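Local coordinates for protein indole-3-acetic acid-amido synthetase GH3.15 (Arabidopsis thaliana, PDB 6E1Q) that conjugates glutamine, and possibly cysteine, to the auxin precursor indole-3-butyric acid in an ATP-dependent reaction, and likewise modifies the herbicide 2,4-DB, at residues S37-L45 and S83-I91; A513-N521 and L579-E587. All blocks are in the same frame, centred on the assembly; numbering follows the deposited sequence. Where two conformers were deposited one is given.

Interaction 1 of 2, residues S37-L45 and S83-I91; sequences SRNAQTEYL and SDLICDRPI
T42 and N39 meet the chain at D84-D88 in the close part of this contact. The CG2 methyl of T42 rests on the peptide between I86 and C87, 3.5 Å from C87 N, while its OG1, lying between the backbone N and the carbonyl carbon (chi1 63°), turns back into its own chain. There OG1 donates to N39 O in the carbonyl plane and accepts from L45 N at 3.1 Å, the N-cap bond of helix 43-49. The first turn of that helix also gives backbone amides away: E43 N binds D84 O at 2.9 Å and Y44 N binds L85 O at 2.7 Å. At the other end N39 OD1 takes D88 N at 2.8 Å, nearly along the C=O axis, and its ND2 is held by I35 O, which fixes the amide flip. With an alanine in place of the threonine, OG1 and CG2 are gone, which would probably leave L45 N without its capping acceptor and open a gap against the I86-C87 peptide. The contact is looser where it faces solvent. R38, exposed, stretches away from D88, its NE 5.9 Å from D88 OD2; D88 OD1 instead forms a salt bridge with R89 NE, and R89 NH2 donates to F398 O. At the opposite end of the contact, E43 runs beside L85, its OE1 3.3 Å from L85 CD2, and OE2 forms a salt bridge with R76. Geometrically this is a type I turn, N39 to T42, leading into a side-chain N-cap, the first helical amides bound to carbonyls of a 3-10 turn, in the GH3 N-terminal domain.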
loop_
_atom_site.group_PDB
_atom_site.type_symbol
_atom_site.label_atom_id
_atom_site.label_comp_id
_atom_site.label_asym_id
_atom_site.label_seq_id
_atom_site.Cartn_x
_atom_site.Cartn_y
_atom_site.Cartn_z
ATOM N N SER A 37 13.560 20.717 -21.060
ATOM C CA SER A 37 13.238 21.789 -22.001
ATOM C C SER A 37 11.984 22.541 -21.566
ATOM O O SER A 37 11.973 23.773 -21.520
ATOM C CB SER A 37 13.070 21.233 -23.416
ATOM O OG SER A 37 14.165 20.416 -23.787
ATOM N N ARG A 38 10.920 21.812 -21.226
ATOM C CA ARG A 38 9.660 22.467 -20.891
ATOM C C ARG A 38 9.746 23.233 -19.576
ATOM O O ARG A 38 9.046 24.241 -19.410
ATOM C CB ARG A 38 8.523 21.436 -20.848
ATOM C CG ARG A 38 7.943 21.140 -22.240
ATOM C CD ARG A 38 7.159 19.826 -22.337
ATOM N NE ARG A 38 7.203 19.276 -23.699
ATOM C CZ ARG A 38 6.693 18.098 -24.069
ATOM N NH1 ARG A 38 6.084 17.312 -23.186
ATOM N NH2 ARG A 38 6.801 17.698 -25.329
ATOM N N ASN A 39 10.605 22.800 -18.647
ATOM C CA ASN A 39 10.675 23.400 -17.317
ATOM C C ASN A 39 11.917 24.260 -17.120
ATOM O O ASN A 39 12.276 24.571 -15.979
ATOM C CB ASN A 39 10.612 22.310 -16.245
ATOM C CG ASN A 39 9.279 21.599 -16.233
ATOM O OD1 ASN A 39 8.258 22.174 -15.851
ATOM N ND2 ASN A 39 9.276 20.344 -16.664
ATOM N N ALA A 40 12.549 24.681 -18.218
ATOM C CA ALA A 40 13.837 25.364 -18.154
ATOM C C ALA A 40 13.748 26.724 -17.473
ATOM O O ALA A 40 14.756 27.222 -16.959
ATOM C CB ALA A 40 14.405 25.530 -19.567
ATOM N N GLN A 41 12.581 27.363 -17.481
ATOM C CA GLN A 41 12.464 28.671 -16.858
ATOM C C GLN A 41 11.736 28.624 -15.519
ATOM O O GLN A 41 11.429 29.684 -14.965
ATOM C CB GLN A 41 11.790 29.662 -17.810
ATOM C CG GLN A 41 12.641 30.002 -19.044
ATOM C CD GLN A 41 13.964 30.691 -18.687
ATOM O OE1 GLN A 41 15.042 30.100 -18.816
ATOM N NE2 GLN A 41 13.884 31.943 -18.240
ATOM N N THR A 42 11.461 27.432 -14.979
ATOM C CA THR A 42 10.964 27.358 -13.607
ATOM C C THR A 42 12.020 27.896 -12.647
ATOM O O THR A 42 13.224 27.863 -12.925
ATOM C CB THR A 42 10.602 25.925 -13.195
ATOM O OG1 THR A 42 11.776 25.096 -13.214
ATOM C CG2 THR A 42 9.528 25.346 -14.098
ATOM N N GLU A 43 11.565 28.408 -11.506
ATOM C CA GLU A 43 12.524 28.888 -10.517
ATOM C C GLU A 43 13.447 27.762 -10.078
ATOM O O GLU A 43 14.658 27.951 -9.971
ATOM C CB GLU A 43 11.798 29.485 -9.310
ATOM C CG GLU A 43 12.725 29.748 -8.147
ATOM C CD GLU A 43 12.040 30.397 -6.953
ATOM O OE1 GLU A 43 11.041 31.140 -7.125
ATOM O OE2 GLU A 43 12.515 30.158 -5.829
ATOM N N TYR A 44 12.894 26.567 -9.874
ATOM C CA TYR A 44 13.699 25.455 -9.373
ATOM C C TYR A 44 14.791 25.057 -10.365
ATOM O O TYR A 44 15.972 24.971 -10.008
ATOM C CB TYR A 44 12.806 24.249 -9.054
ATOM C CG TYR A 44 13.575 23.177 -8.312
ATOM C CD1 TYR A 44 13.679 23.220 -6.930
ATOM C CD2 TYR A 44 14.245 22.156 -8.993
ATOM C CE1 TYR A 44 14.398 22.279 -6.238
ATOM C CE2 TYR A 44 14.970 21.202 -8.301
ATOM C CZ TYR A 44 15.034 21.269 -6.917
ATOM O OH TYR A 44 15.743 20.352 -6.187
ATOM N N LEU A 45 14.416 24.798 -11.617
ATOM C CA LEU A 45 15.383 24.235 -12.557
ATOM C C LEU A 45 16.392 25.280 -13.010
ATOM O O LEU A 45 17.587 24.981 -13.142
ATOM C CB LEU A 45 14.657 23.624 -13.755
ATOM C CG LEU A 45 15.305 22.394 -14.380
ATOM C CD1 LEU A 45 15.657 21.387 -13.291
ATOM C CD2 LEU A 45 14.364 21.792 -15.416
ATOM N N SER A 83 2.763 28.063 -10.056
ATOM C CA SER A 83 3.275 26.715 -10.313
ATOM C C SER A 83 4.693 26.714 -10.877
ATOM O O SER A 83 5.417 25.721 -10.694
ATOM C CB SER A 83 2.345 25.978 -11.289
ATOM O OG SER A 83 1.089 25.666 -10.693
ATOM N N ASP A 84 5.115 27.801 -11.543
ATOM C CA ASP A 84 6.426 27.834 -12.189
ATOM C C ASP A 84 7.581 28.005 -11.213
ATOM O O ASP A 84 8.720 28.187 -11.661
ATOM C CB ASP A 84 6.486 28.925 -13.275
ATOM C CG ASP A 84 6.430 30.348 -12.719
ATOM O OD1 ASP A 84 6.823 30.591 -11.562
ATOM O OD2 ASP A 84 6.004 31.249 -13.471
ATOM N N LEU A 85 7.329 27.997 -9.904
ATOM C CA LEU A 85 8.423 27.709 -8.981
ATOM C C LEU A 85 9.073 26.376 -9.342
ATOM O O LEU A 85 10.296 26.225 -9.243
ATOM C CB LEU A 85 7.917 27.659 -7.534
ATOM C CG LEU A 85 7.272 28.876 -6.873
ATOM C CD1 LEU A 85 7.387 28.811 -5.340
ATOM C CD2 LEU A 85 7.850 30.162 -7.392
ATOM N N ILE A 86 8.264 25.390 -9.745
ATOM C CA ILE A 86 8.763 24.041 -10.001
ATOM C C ILE A 86 8.274 23.448 -11.316
ATOM O O ILE A 86 8.912 22.518 -11.843
ATOM C CB ILE A 86 8.393 23.088 -8.836
ATOM C CG1 ILE A 86 6.869 22.935 -8.758
ATOM C CG2 ILE A 86 8.972 23.567 -7.522
ATOM C CD1 ILE A 86 6.382 21.918 -7.754
ATOM N N CYS A 87 7.176 23.921 -11.897
ATOM C CA CYS A 87 6.548 23.225 -13.010
ATOM C C CYS A 87 6.009 24.232 -14.014
ATOM O O CYS A 87 5.409 25.242 -13.633
ATOM C CB CYS A 87 5.410 22.308 -12.508
ATOM S SG CYS A 87 4.802 21.162 -13.756
ATOM N N ASP A 88 6.222 23.950 -15.300
ATOM C CA ASP A 88 5.734 24.819 -16.364
ATOM C C ASP A 88 4.242 24.661 -16.621
ATOM O O ASP A 88 3.682 25.412 -17.427
ATOM C CB ASP A 88 6.498 24.560 -17.668
ATOM C CG ASP A 88 5.965 23.351 -18.438
ATOM O OD1 ASP A 88 5.624 22.332 -17.802
ATOM O OD2 ASP A 88 5.876 23.422 -19.685
ATOM N N ARG A 89 3.591 23.698 -15.988
ATOM C CA ARG A 89 2.154 23.547 -16.100
ATOM C C ARG A 89 1.494 23.787 -14.749
ATOM O O ARG A 89 2.131 23.630 -13.701
ATOM C CB ARG A 89 1.799 22.158 -16.650
ATOM C CG ARG A 89 2.030 22.069 -18.169
ATOM C CD ARG A 89 2.382 20.670 -18.652
ATOM N NE ARG A 89 3.700 20.249 -18.185
ATOM C CZ ARG A 89 3.898 19.280 -17.295
ATOM N NH1 ARG A 89 2.858 18.626 -16.794
ATOM N NH2 ARG A 89 5.131 18.963 -16.910
ATOM N N PRO A 90 0.222 24.190 -14.734
ATOM C CA PRO A 90 -0.447 24.456 -13.457
ATOM C C PRO A 90 -0.532 23.209 -12.589
ATOM O O PRO A 90 -0.683 22.090 -13.084
ATOM C CB PRO A 90 -1.841 24.959 -13.876
ATOM C CG PRO A 90 -1.956 24.685 -15.337
ATOM C CD PRO A 90 -0.575 24.646 -15.885
ATOM N N ILE A 91 -0.398 23.413 -11.281
ATOM C CA ILE A 91 -0.628 22.344 -10.313
ATOM C C ILE A 91 -2.133 22.222 -10.107
ATOM O O ILE A 91 -2.789 23.185 -9.702
ATOM C CB ILE A 91 0.095 22.631 -8.987
ATOM C CG1 ILE A 91 1.591 22.859 -9.217
ATOM C CG2 ILE A 91 -0.183 21.533 -7.948
ATOM C CD1 ILE A 91 2.276 21.715 -9.849
#

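Interaction 2 of 2, residues A513-N521 and L579-E587; sequences AVYRKGRKN and LSRKIPSWE
K517 lies over the indole of W586, the two side chains running alongside and pointing the same way. K517 CG stands 3.5 Å from the centroid of the six-membered ring and only 5° off its normal, which defines a CH-pi contact over the face. CG is placed there by the first torsion, which sets it opposite the backbone N (chi1 -175°); the chain then bends, and NZ goes to D522. The ring edge is met by A513, whose CB approaches W586 NE1 at 3.3 Å in the ring plane. R516 crosses the indole obliquely, its guanidinium 40° from the ring plane, and NH1 donates to S585 O at 2.9 Å. That oxygen lies near the guanidinium plane, and R516 NE is bound to L511 O, so two bonds to main-chain oxygens limit rotation of the group. Further along the tail toward strand 574-579, P584 packs between the side chains of R516 and R519: its CB touches R516 CG at 3.9 Å, and its CG meets R519 CB at 3.8 Å. R519 crosses the proline at about a right angle and turns one guanidinium face to P584 CD, while its NE forms a salt bridge with E508 of helix 497-510. I583 places CG2 on K520 CA at 3.6 Å. The contact is a packing of tail on helix, away from the ATP and substrate sites: an extended C-terminal tail, following strand 574-579, laid along one flank of helix 513-522 with its proline and tryptophan against the aliphatic parts of basic side chains.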
loop_
_atom_site.group_PDB
_atom_site.type_symbol
_atom_site.label_atom_id
_atom_site.label_comp_id
_atom_site.label_asym_id
_atom_site.label_seq_id
_atom_site.Cartn_x
_atom_site.Cartn_y
_atom_site.Cartn_z
ATOM N N ALA A 513 23.904 -8.156 12.831
ATOM C CA ALA A 513 25.082 -8.413 13.649
ATOM C C ALA A 513 25.220 -7.423 14.799
ATOM O O ALA A 513 25.743 -7.786 15.859
ATOM C CB ALA A 513 26.336 -8.383 12.779
ATOM N N VAL A 514 24.776 -6.177 14.616
ATOM C CA VAL A 514 24.916 -5.201 15.693
ATOM C C VAL A 514 24.016 -5.581 16.858
ATOM O O VAL A 514 24.442 -5.561 18.021
ATOM C CB VAL A 514 24.635 -3.772 15.184
ATOM C CG1 VAL A 514 24.697 -2.777 16.333
ATOM C CG2 VAL A 514 25.647 -3.383 14.116
ATOM N N TYR A 515 22.770 -5.961 16.564
ATOM C CA TYR A 515 21.901 -6.518 17.597
ATOM C C TYR A 515 22.537 -7.750 18.231
ATOM O O TYR A 515 22.614 -7.867 19.459
ATOM C CB TYR A 515 20.526 -6.874 17.010
ATOM C CG TYR A 515 19.585 -7.455 18.046
ATOM C CD1 TYR A 515 19.577 -8.826 18.326
ATOM C CD2 TYR A 515 18.729 -6.633 18.774
ATOM C CE1 TYR A 515 18.731 -9.358 19.297
ATOM C CE2 TYR A 515 17.877 -7.153 19.738
ATOM C CZ TYR A 515 17.886 -8.518 19.989
ATOM O OH TYR A 515 17.062 -9.037 20.949
ATOM N N ARG A 516 22.999 -8.685 17.404
ATOM C CA ARG A 516 23.411 -9.974 17.943
ATOM C C ARG A 516 24.715 -9.851 18.720
ATOM O O ARG A 516 24.866 -10.460 19.787
ATOM C CB ARG A 516 23.519 -10.995 16.814
ATOM C CG ARG A 516 22.149 -11.434 16.308
ATOM C CD ARG A 516 22.235 -12.502 15.223
ATOM N NE ARG A 516 22.594 -11.928 13.929
ATOM C CZ ARG A 516 23.819 -11.943 13.417
ATOM N NH1 ARG A 516 24.818 -12.505 14.083
ATOM N NH2 ARG A 516 24.046 -11.392 12.234
ATOM N N LYS A 517 25.654 -9.044 18.218
ATOM C CA LYS A 517 26.852 -8.737 18.993
ATOM C C LYS A 517 26.484 -8.054 20.305
ATOM O O LYS A 517 27.079 -8.338 21.351
ATOM C CB LYS A 517 27.803 -7.867 18.170
ATOM C CG LYS A 517 29.129 -7.597 18.848
ATOM C CD LYS A 517 29.250 -6.209 19.419
ATOM C CE LYS A 517 30.677 -5.701 19.230
ATOM N NZ LYS A 517 30.947 -4.489 20.038
ATOM N N GLY A 518 25.485 -7.168 20.271
ATOM C CA GLY A 518 24.994 -6.572 21.502
ATOM C C GLY A 518 24.492 -7.607 22.491
ATOM O O GLY A 518 24.723 -7.494 23.695
ATOM N N ARG A 519 23.796 -8.632 21.995
ATOM C CA ARG A 519 23.257 -9.652 22.886
ATOM C C ARG A 519 24.362 -10.561 23.405
ATOM O O ARG A 519 24.440 -10.844 24.607
ATOM C CB ARG A 519 22.189 -10.471 22.162
ATOM C CG ARG A 519 20.794 -9.858 22.232
ATOM C CD ARG A 519 20.205 -10.143 23.589
ATOM N NE ARG A 519 19.503 -11.415 23.592
ATOM C CZ ARG A 519 19.605 -12.328 24.550
ATOM N NH1 ARG A 519 20.387 -12.110 25.592
ATOM N NH2 ARG A 519 18.920 -13.462 24.460
ATOM N N LYS A 520 25.231 -11.026 22.512
ATOM C CA LYS A 520 26.167 -12.077 22.882
ATOM C C LYS A 520 27.432 -11.497 23.498
ATOM O O LYS A 520 27.880 -11.953 24.556
ATOM C CB LYS A 520 26.488 -12.940 21.656
ATOM C CG LYS A 520 27.696 -13.844 21.828
ATOM C CD LYS A 520 28.125 -14.455 20.499
ATOM C CE LYS A 520 28.942 -15.717 20.720
ATOM N NZ LYS A 520 28.486 -16.430 21.942
ATOM N N ASN A 521 27.989 -10.463 22.874
ATOM C CA ASN A 521 29.264 -9.903 23.304
ATOM C C ASN A 521 29.097 -8.666 24.182
ATOM O O ASN A 521 29.388 -8.701 25.382
ATOM C CB ASN A 521 30.110 -9.547 22.081
ATOM C CG ASN A 521 31.533 -9.223 22.440
ATOM O OD1 ASN A 521 31.882 -9.126 23.614
ATOM N ND2 ASN A 521 32.367 -9.038 21.429
ATOM N N LEU A 579 10.187 -14.690 26.982
ATOM C CA LEU A 579 11.523 -14.191 26.721
ATOM C C LEU A 579 12.325 -15.253 25.989
ATOM O O LEU A 579 12.128 -16.457 26.200
ATOM C CB LEU A 579 12.243 -13.819 28.018
ATOM C CG LEU A 579 11.602 -12.722 28.861
ATOM C CD1 LEU A 579 12.164 -12.744 30.290
ATOM C CD2 LEU A 579 11.850 -11.391 28.209
ATOM N N SER A 580 13.241 -14.803 25.136
ATOM C CA SER A 580 14.198 -15.730 24.550
ATOM C C SER A 580 15.035 -16.351 25.659
ATOM O O SER A 580 15.483 -15.658 26.571
ATOM C CB SER A 580 15.094 -15.006 23.546
ATOM O OG SER A 580 16.164 -15.836 23.112
ATOM N N ARG A 581 15.229 -17.664 25.595
ATOM C CA ARG A 581 16.062 -18.347 26.575
ATOM C C ARG A 581 17.435 -18.695 26.028
ATOM O O ARG A 581 18.244 -19.276 26.748
ATOM C CB ARG A 581 15.363 -19.615 27.086
ATOM C CG ARG A 581 14.211 -19.346 28.048
ATOM C CD ARG A 581 14.433 -18.056 28.832
ATOM N NE ARG A 581 13.313 -17.736 29.714
ATOM C CZ ARG A 581 13.260 -16.659 30.495
ATOM N NH1 ARG A 581 14.265 -15.794 30.500
ATOM N NH2 ARG A 581 12.204 -16.446 31.269
ATOM N N LYS A 582 17.720 -18.357 24.778
ATOM C CA LYS A 582 19.012 -18.660 24.188
ATOM C C LYS A 582 19.607 -17.375 23.638
ATOM O O LYS A 582 18.885 -16.470 23.213
ATOM C CB LYS A 582 18.888 -19.724 23.078
ATOM C CG LYS A 582 18.427 -21.098 23.578
ATOM C CD LYS A 582 17.486 -21.773 22.584
ATOM C CE LYS A 582 18.219 -22.313 21.367
ATOM N NZ LYS A 582 17.285 -22.638 20.233
ATOM N N ILE A 583 20.930 -17.290 23.677
ATOM C CA ILE A 583 21.621 -16.118 23.148
ATOM C C ILE A 583 21.876 -16.340 21.663
ATOM O O ILE A 583 22.323 -17.430 21.274
ATOM C CB ILE A 583 22.915 -15.842 23.931
ATOM C CG1 ILE A 583 22.591 -15.597 25.403
ATOM C CG2 ILE A 583 23.655 -14.650 23.372
ATOM C CD1 ILE A 583 22.856 -16.784 26.296
ATOM N N PRO A 584 21.592 -15.359 20.804
ATOM C CA PRO A 584 21.831 -15.538 19.366
ATOM C C PRO A 584 23.318 -15.579 19.047
ATOM O O PRO A 584 24.162 -15.088 19.796
ATOM C CB PRO A 584 21.157 -14.314 18.735
ATOM C CG PRO A 584 21.115 -13.295 19.823
ATOM C CD PRO A 584 20.976 -14.053 21.110
ATOM N N SER A 585 23.635 -16.193 17.913
ATOM C CA SER A 585 25.025 -16.364 17.528
ATOM C C SER A 585 25.579 -15.092 16.892
ATOM O O SER A 585 24.847 -14.289 16.308
ATOM C CB SER A 585 25.165 -17.549 16.571
ATOM O OG SER A 585 24.315 -17.389 15.445
ATOM N N TRP A 586 26.893 -14.912 17.030
ATOM C CA TRP A 586 27.620 -13.817 16.402
ATOM C C TRP A 586 29.120 -14.091 16.491
ATOM O O TRP A 586 29.611 -14.521 17.541
ATOM C CB TRP A 586 27.281 -12.473 17.060
ATOM C CG TRP A 586 27.984 -11.330 16.395
ATOM C CD1 TRP A 586 27.546 -10.603 15.322
ATOM C CD2 TRP A 586 29.278 -10.814 16.726
ATOM N NE1 TRP A 586 28.484 -9.658 14.977
ATOM C CE2 TRP A 586 29.559 -9.771 15.821
ATOM C CE3 TRP A 586 30.227 -11.136 17.703
ATOM C CZ2 TRP A 586 30.749 -9.041 15.867
ATOM C CZ3 TRP A 586 31.403 -10.413 17.747
ATOM C CH2 TRP A 586 31.652 -9.374 16.838
ATOM N N GLU A 587 29.845 -13.848 15.398
ATOM C CA GLU A 587 31.301 -14.015 15.333
ATOM C C GLU A 587 32.016 -13.346 16.504
ATOM O O GLU A 587 32.296 -12.147 16.466
ATOM C CB GLU A 587 31.839 -13.443 14.012
ATOM C CG GLU A 587 33.365 -13.335 13.924
ATOM C CD GLU A 587 33.814 -12.092 13.177
ATOM O OE1 GLU A 587 34.149 -11.087 13.842
ATOM O OE2 GLU A 587 33.822 -12.115 11.927
#

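In the fold
Along the chain, interaction 1 comes first: helix 24-38 ends, helix 43-49 begins, and 37 residues that include helices 55-61 and 67-78 pass before the loop at 83-91 returns to close the circuit. Interaction 2 opens only much later, in helix 513-522, and closes 57 residues on, after strands 529-533 and 574-579. The two circuits therefore lie in series, neither nested nor crossed. The centres of interactions 1 and 2 are about 53 Å apart and their nearest atoms about 33 Å apart. Interaction 1 ties the junction of helices 24-38 and 43-49 to the loop leading into strand 91-97, in the N-terminal domain, whereas interaction 2 ties the C-terminal tail to a helix of the C-terminal domain.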